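Local atomic coordinates of acetolactate synthase isozyme 1 large subunit (Escherichia coli, PDB entry 6LPI), a protein that belongs to the family of thiamine diphosphate-dependent enzymes and binds flavin-adenine dinucleotide, thiamine diphosphate and a magnesium ion. Residues L273-F286 against Q296-I308. Numbering follows the deposited sequence.
With FAD (flavin-adenine dinucleotide), chain I.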
loop_
_atom_site.group_PDB
_atom_site.type_symbol
_atom_site.label_atom_id
_atom_site.label_comp_id
_atom_site.label_asym_id
_atom_site.label_seq_id
_atom_site.Cartn_x
_atom_site.Cartn_y
_atom_site.Cartn_z
ATOM N N LEU B 273 17.185 -18.541 -0.859
ATOM C CA LEU B 273 16.038 -18.774 0.018
ATOM C C LEU B 273 15.642 -20.245 0.058
ATOM O O LEU B 273 15.223 -20.751 1.108
ATOM C CB LEU B 273 14.865 -17.907 -0.420
ATOM C CG LEU B 273 14.954 -16.469 0.104
ATOM C CD1 LEU B 273 14.320 -15.477 -0.835
ATOM C CD2 LEU B 273 14.268 -16.369 1.432
ATOM N N GLN B 274 15.818 -20.955 -1.057
ATOM C CA GLN B 274 15.499 -22.374 -1.135
ATOM C C GLN B 274 16.422 -23.230 -0.280
ATOM O O GLN B 274 16.107 -24.397 -0.028
ATOM C CB GLN B 274 15.545 -22.812 -2.603
ATOM C CG GLN B 274 14.450 -22.187 -3.432
ATOM C CD GLN B 274 13.127 -22.888 -3.208
ATOM O OE1 GLN B 274 12.205 -22.347 -2.592
ATOM N NE2 GLN B 274 13.008 -24.079 -3.765
ATOM N N GLU B 275 17.557 -22.684 0.139
ATOM C CA GLU B 275 18.466 -23.321 1.079
ATOM C C GLU B 275 18.102 -23.043 2.535
ATOM O O GLU B 275 18.654 -23.689 3.431
ATOM C CB GLU B 275 19.910 -22.843 0.837
ATOM C CG GLU B 275 20.432 -22.943 -0.583
ATOM C CD GLU B 275 20.779 -24.350 -1.004
ATOM O OE1 GLU B 275 21.027 -24.559 -2.214
ATOM O OE2 GLU B 275 20.878 -25.230 -0.127
ATOM N N ALA B 276 17.203 -22.102 2.801
ATOM C CA ALA B 276 16.881 -21.765 4.182
ATOM C C ALA B 276 16.171 -22.906 4.914
ATOM O O ALA B 276 15.326 -23.603 4.341
ATOM C CB ALA B 276 16.005 -20.519 4.223
ATOM N N ASP B 277 16.537 -23.108 6.190
ATOM C CA ASP B 277 15.811 -24.016 7.075
ATOM C C ASP B 277 14.870 -23.303 8.040
ATOM O O ASP B 277 14.080 -23.970 8.708
ATOM C CB ASP B 277 16.783 -24.917 7.863
ATOM C CG ASP B 277 17.646 -24.155 8.888
ATOM O OD1 ASP B 277 17.634 -22.909 8.908
ATOM O OD2 ASP B 277 18.346 -24.833 9.688
ATOM N N LEU B 278 14.926 -21.977 8.122
ATOM C CA LEU B 278 13.957 -21.199 8.883
ATOM C C LEU B 278 13.896 -19.792 8.316
ATOM O O LEU B 278 14.942 -19.178 8.093
ATOM C CB LEU B 278 14.347 -21.115 10.360
ATOM C CG LEU B 278 13.585 -20.071 11.166
ATOM C CD1 LEU B 278 12.288 -20.678 11.708
ATOM C CD2 LEU B 278 14.485 -19.551 12.269
ATOM N N LEU B 279 12.703 -19.287 8.044
ATOM C CA LEU B 279 12.580 -17.901 7.620
ATOM C C LEU B 279 11.740 -17.137 8.630
ATOM O O LEU B 279 10.723 -17.643 9.124
ATOM C CB LEU B 279 12.086 -17.706 6.178
ATOM C CG LEU B 279 11.016 -18.330 5.344
ATOM C CD1 LEU B 279 9.759 -17.657 5.682
ATOM C CD2 LEU B 279 11.354 -18.063 3.907
ATOM N N ILE B 280 12.243 -15.963 8.996
ATOM C CA ILE B 280 11.624 -15.033 9.930
ATOM C C ILE B 280 10.920 -13.958 9.123
ATOM O O ILE B 280 11.565 -13.124 8.485
ATOM C CB ILE B 280 12.661 -14.397 10.862
ATOM C CG1 ILE B 280 13.638 -15.444 11.418
ATOM C CG2 ILE B 280 11.979 -13.540 11.898
ATOM C CD1 ILE B 280 14.985 -15.409 10.780
ATOM N N VAL B 281 9.603 -14.002 9.086
ATOM C CA VAL B 281 8.831 -13.135 8.213
ATOM C C VAL B 281 8.236 -12.024 9.070
ATOM O O VAL B 281 7.362 -12.269 9.913
ATOM C CB VAL B 281 7.740 -13.922 7.483
ATOM C CG1 VAL B 281 7.120 -13.071 6.383
ATOM C CG2 VAL B 281 8.316 -15.195 6.958
ATOM N N LEU B 282 8.704 -10.798 8.857
ATOM C CA LEU B 282 8.187 -9.639 9.562
ATOM C C LEU B 282 7.579 -8.698 8.546
ATOM O O LEU B 282 8.264 -8.271 7.615
ATOM C CB LEU B 282 9.278 -8.934 10.345
ATOM C CG LEU B 282 10.155 -9.873 11.144
ATOM C CD1 LEU B 282 11.311 -9.120 11.786
ATOM C CD2 LEU B 282 9.284 -10.518 12.194
ATOM N N GLY B 283 6.299 -8.388 8.717
ATOM C CA GLY B 283 5.653 -7.395 7.885
ATOM C C GLY B 283 5.456 -7.776 6.436
ATOM O O GLY B 283 5.143 -6.900 5.632
ATOM N N ALA B 284 5.614 -9.047 6.069
ATOM C CA ALA B 284 5.320 -9.497 4.716
ATOM C C ALA B 284 4.076 -10.369 4.708
ATOM O O ALA B 284 3.694 -10.951 5.729
ATOM C CB ALA B 284 6.491 -10.280 4.118
ATOM N N ARG B 285 3.497 -10.529 3.511
ATOM C CA ARG B 285 2.196 -11.171 3.349
ATOM C C ARG B 285 2.231 -12.271 2.282
ATOM O O ARG B 285 1.193 -12.578 1.675
ATOM C CB ARG B 285 1.135 -10.112 3.000
ATOM C CG ARG B 285 1.254 -9.527 1.601
ATOM C CD ARG B 285 0.137 -8.530 1.284
ATOM N NE ARG B 285 0.411 -7.724 0.081
ATOM C CZ ARG B 285 -0.076 -7.988 -1.130
ATOM N NH1 ARG B 285 -0.865 -9.026 -1.329
ATOM N NH2 ARG B 285 0.217 -7.206 -2.153
ATOM N N PHE B 286 3.420 -12.813 1.997
ATOM C CA PHE B 286 3.612 -13.917 1.044
ATOM C C PHE B 286 2.897 -13.677 -0.286
ATOM O O PHE B 286 2.252 -14.572 -0.832
ATOM C CB PHE B 286 3.178 -15.255 1.645
ATOM C CG PHE B 286 3.933 -15.632 2.871
ATOM C CD1 PHE B 286 3.419 -15.305 4.128
ATOM C CD2 PHE B 286 5.142 -16.321 2.794
ATOM C CE1 PHE B 286 4.092 -15.648 5.299
ATOM C CE2 PHE B 286 5.825 -16.668 3.964
ATOM C CZ PHE B 286 5.294 -16.332 5.222
ATOM N N GLN B 296 6.187 -24.462 -3.448
ATOM C CA GLN B 296 7.584 -24.687 -3.799
ATOM C C GLN B 296 8.489 -23.609 -3.227
ATOM O O GLN B 296 9.660 -23.533 -3.600
ATOM C CB GLN B 296 7.770 -24.745 -5.317
ATOM C CG GLN B 296 6.764 -25.600 -6.030
ATOM C CD GLN B 296 7.005 -27.070 -5.804
ATOM O OE1 GLN B 296 7.830 -27.449 -4.978
ATOM N NE2 GLN B 296 6.307 -27.912 -6.558
ATOM N N PHE B 297 8.005 -22.820 -2.284
ATOM C CA PHE B 297 8.767 -21.688 -1.782
ATOM C C PHE B 297 9.297 -22.060 -0.410
ATOM O O PHE B 297 8.539 -22.120 0.562
ATOM C CB PHE B 297 7.929 -20.416 -1.691
ATOM C CG PHE B 297 8.688 -19.273 -1.100
ATOM C CD1 PHE B 297 9.725 -18.679 -1.815
ATOM C CD2 PHE B 297 8.406 -18.809 0.170
ATOM C CE1 PHE B 297 10.452 -17.632 -1.270
ATOM C CE2 PHE B 297 9.154 -17.771 0.731
ATOM C CZ PHE B 297 10.165 -17.181 0.006
ATOM N N CYS B 298 10.593 -22.270 -0.335
ATOM C CA CYS B 298 11.246 -22.679 0.897
ATOM C C CYS B 298 10.541 -23.865 1.531
ATOM O O CYS B 298 10.062 -23.752 2.665
ATOM C CB CYS B 298 11.278 -21.512 1.886
ATOM S SG CYS B 298 11.878 -19.950 1.152
ATOM N N PRO B 299 10.567 -25.044 0.902
ATOM C CA PRO B 299 9.831 -26.171 1.495
ATOM C C PRO B 299 10.454 -26.628 2.797
ATOM O O PRO B 299 9.730 -26.887 3.766
ATOM C CB PRO B 299 9.908 -27.263 0.414
ATOM C CG PRO B 299 10.330 -26.549 -0.846
ATOM C CD PRO B 299 11.162 -25.395 -0.406
ATOM N N ASN B 300 11.781 -26.687 2.871
ATOM C CA ASN B 300 12.450 -27.208 4.051
ATOM C C ASN B 300 12.620 -26.173 5.147
ATOM O O ASN B 300 13.445 -26.363 6.047
ATOM C CB ASN B 300 13.805 -27.789 3.669
ATOM C CG ASN B 300 13.657 -29.092 2.982
ATOM O OD1 ASN B 300 12.660 -29.787 3.196
ATOM N ND2 ASN B 300 14.620 -29.440 2.129
ATOM N N ALA B 301 11.805 -25.130 5.160
ATOM C CA ALA B 301 11.981 -24.043 6.105
ATOM C C ALA B 301 10.801 -24.016 7.056
ATOM O O ALA B 301 9.638 -24.061 6.626
ATOM C CB ALA B 301 12.097 -22.686 5.392
ATOM N N LYS B 302 11.112 -24.020 8.342
ATOM C CA LYS B 302 10.119 -23.674 9.333
ATOM C C LYS B 302 9.930 -22.168 9.271
ATOM O O LYS B 302 10.825 -21.433 8.846
ATOM C CB LYS B 302 10.542 -24.135 10.723
ATOM C CG LYS B 302 10.748 -25.627 10.809
ATOM C CD LYS B 302 10.194 -26.207 12.072
ATOM C CE LYS B 302 10.041 -27.705 11.922
ATOM N NZ LYS B 302 9.211 -27.984 10.717
ATOM N N ILE B 303 8.749 -21.705 9.644
ATOM C CA ILE B 303 8.411 -20.309 9.439
ATOM C C ILE B 303 7.981 -19.678 10.749
ATOM O O ILE B 303 7.159 -20.238 11.492
ATOM C CB ILE B 303 7.324 -20.146 8.359
ATOM C CG1 ILE B 303 7.896 -20.570 6.995
ATOM C CG2 ILE B 303 6.760 -18.723 8.370
ATOM C CD1 ILE B 303 6.914 -20.539 5.858
ATOM N N ILE B 304 8.522 -18.494 11.008
ATOM C CA ILE B 304 7.983 -17.588 12.006
ATOM C C ILE B 304 7.395 -16.403 11.252
ATOM O O ILE B 304 7.997 -15.887 10.299
ATOM C CB ILE B 304 9.060 -17.130 13.007
ATOM C CG1 ILE B 304 10.014 -18.272 13.331
ATOM C CG2 ILE B 304 8.419 -16.599 14.271
ATOM C CD1 ILE B 304 11.216 -17.828 14.147
ATOM N N HIS B 305 6.212 -15.980 11.671
ATOM C CA HIS B 305 5.477 -14.962 10.950
ATOM C C HIS B 305 4.885 -14.011 11.983
ATOM O O HIS B 305 4.044 -14.427 12.792
ATOM C CB HIS B 305 4.395 -15.626 10.078
ATOM C CG HIS B 305 3.740 -14.699 9.097
ATOM N ND1 HIS B 305 2.555 -15.005 8.463
ATOM C CD2 HIS B 305 4.109 -13.484 8.629
ATOM C CE1 HIS B 305 2.214 -14.016 7.658
ATOM N NE2 HIS B 305 3.145 -13.085 7.735
ATOM N N VAL B 306 5.276 -12.737 11.924
ATOM C CA VAL B 306 4.775 -11.689 12.819
ATOM C C VAL B 306 4.065 -10.651 11.975
ATOM O O VAL B 306 4.697 -9.975 11.154
ATOM C CB VAL B 306 5.890 -11.007 13.633
ATOM C CG1 VAL B 306 5.279 -10.099 14.692
ATOM C CG2 VAL B 306 6.764 -12.038 14.312
ATOM N N ASP B 307 2.772 -10.467 12.236
ATOM C CA ASP B 307 1.968 -9.584 11.416
ATOM C C ASP B 307 0.862 -8.983 12.283
ATOM O O ASP B 307 0.301 -9.665 13.151
ATOM C CB ASP B 307 1.387 -10.368 10.232
ATOM C CG ASP B 307 1.041 -9.482 9.070
ATOM O OD1 ASP B 307 1.785 -9.548 8.057
ATOM O OD2 ASP B 307 0.048 -8.726 9.174
ATOM N N ILE B 308 0.543 -7.710 12.039
ATOM C CA ILE B 308 -0.415 -7.018 12.895
ATOM C C ILE B 308 -1.836 -7.439 12.567
ATOM O O ILE B 308 -2.743 -7.219 13.387
ATOM C CB ILE B 308 -0.294 -5.489 12.746
ATOM C CG1 ILE B 308 -1.040 -4.740 13.870
ATOM C CG2 ILE B 308 -0.831 -5.048 11.385
ATOM C CD1 ILE B 308 -0.191 -4.293 15.024
HETATM P PA FAD I . 2.690 -5.168 2.028
HETATM O O1A FAD I . 3.574 -4.009 1.780
HETATM O O2A FAD I . 1.252 -5.042 1.599
HETATM O O5B FAD I . 2.862 -5.360 3.587
HETATM C C5B FAD I . 1.753 -5.202 4.495
HETATM C C4B FAD I . 1.841 -6.311 5.507
HETATM O O4B FAD I . 2.532 -5.853 6.700
HETATM C C3B FAD I . 0.493 -6.837 5.990
HETATM O O3B FAD I . 0.601 -8.247 6.189
HETATM C C2B FAD I . 0.280 -6.019 7.269
HETATM O O2B FAD I . -0.641 -6.587 8.189
HETATM C C1B FAD I . 1.697 -6.058 7.823
HETATM N N9A FAD I . 2.002 -5.049 8.824
HETATM C C8A FAD I . 1.842 -3.693 8.726
HETATM N N7A FAD I . 2.229 -3.030 9.793
HETATM C C5A FAD I . 2.677 -4.023 10.651
HETATM C C6A FAD I . 3.209 -3.985 11.957
HETATM N N6A FAD I . 3.391 -2.861 12.654
HETATM N N1A FAD I . 3.541 -5.161 12.534
HETATM C C2A FAD I . 3.354 -6.291 11.847
HETATM N N3A FAD I . 2.870 -6.450 10.614
HETATM C C4A FAD I . 2.541 -5.272 10.068
HETATM N N1 FAD I . 7.258 -7.754 -4.903
HETATM C C2 FAD I . 8.298 -8.566 -4.564
HETATM O O2 FAD I . 8.500 -8.883 -3.399
HETATM N N3 FAD I . 9.156 -9.038 -5.541
HETATM C C4 FAD I . 9.074 -8.766 -6.891
HETATM O O4 FAD I . 9.901 -9.241 -7.666
HETATM C C4X FAD I . 7.955 -7.906 -7.246
HETATM N N5 FAD I . 7.791 -7.586 -8.512
HETATM C C5X FAD I . 6.730 -6.750 -8.838
HETATM C C6 FAD I . 6.541 -6.387 -10.173
HETATM C C7 FAD I . 5.497 -5.538 -10.542
HETATM C C7M FAD I . 5.307 -5.178 -11.991
HETATM C C8 FAD I . 4.620 -5.048 -9.561
HETATM C C8M FAD I . 3.470 -4.142 -9.933
HETATM C C9 FAD I . 4.806 -5.410 -8.229
HETATM C C9A FAD I . 5.843 -6.260 -7.864
HETATM N N10 FAD I . 6.056 -6.639 -6.521
HETATM C C10 FAD I . 7.100 -7.456 -6.176
HETATM C "C1'" FAD I . 5.177 -6.158 -5.456
HETATM C "C2'" FAD I . 4.111 -7.173 -5.070
HETATM O "O2'" FAD I . 2.999 -7.082 -5.961
HETATM C "C3'" FAD I . 3.622 -6.879 -3.653
HETATM O "O3'" FAD I . 3.146 -5.539 -3.580
HETATM C "C4'" FAD I . 4.677 -7.073 -2.569
HETATM O "O4'" FAD I . 5.481 -8.196 -2.910
HETATM C "C5'" FAD I . 4.064 -7.283 -1.205
HETATM O "O5'" FAD I . 5.054 -7.010 -0.197
HETATM P P FAD I . 4.687 -7.077 1.312
HETATM O O1P FAD I . 4.577 -8.545 1.725
HETATM O O2P FAD I . 5.534 -6.277 2.004
HETATM O O3P FAD I . 3.260 -6.463 1.310
#
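Leu279 and Val281 exchange backbone hydrogen bonds with Lys302, Ile304 and Val306, pairing strands 278-282 and 302-307 in parallel with their axes 4.8 Å apart. Val306 N to Val281 O, at 2.9 Å, is nearly straight, whereas the last rung, from Gly283 N to Val306 O, is weak. Before the strands, Gln274 bends at chi2 (-78°) and brings its amide oxygen OE1 to Cys298 N at 2.8 Å, tying together the two turns that lead into them.

Branched apolar residues suit both faces of this buried sheet. On one, Leu278 CD1 meets Ile304 CG1 at 3.7 Å and Leu282 lies alongside Val306; helices 198-210 and 327-334 cover this side. On the other, Leu279 divides its branches: CD1 packs against Ile303 CG1, while CD2 reaches Cys298 SG and the Phe297 ring.

Farther along that second face, His305 extends with CG anti to its backbone N (chi1 -169°), and NE2 donates to Ala284 O at 3.0 Å. Phe286 turns its edge onto the imidazole face in a T-shaped pair, planes at 84°, so bond and ring together hold the loop after the first strand against the second.

That loop and the last part of strand 302-307 grip FAD. Arg285 N donates to FAD O1P at 2.9 Å, its cationic side chain suits the diphosphate, and Asp307 OD1 accepts from the ribose hydroxyl FAD O3B at 2.6 Å, with FAD O2B close to OD2. An acidic residue near the C-terminal end of the second strand of a beta-alpha-beta unit, holding the adenosine ribose, is characteristic of dinucleotide-binding Rossmann-like folds, here in the central, FAD-binding domain.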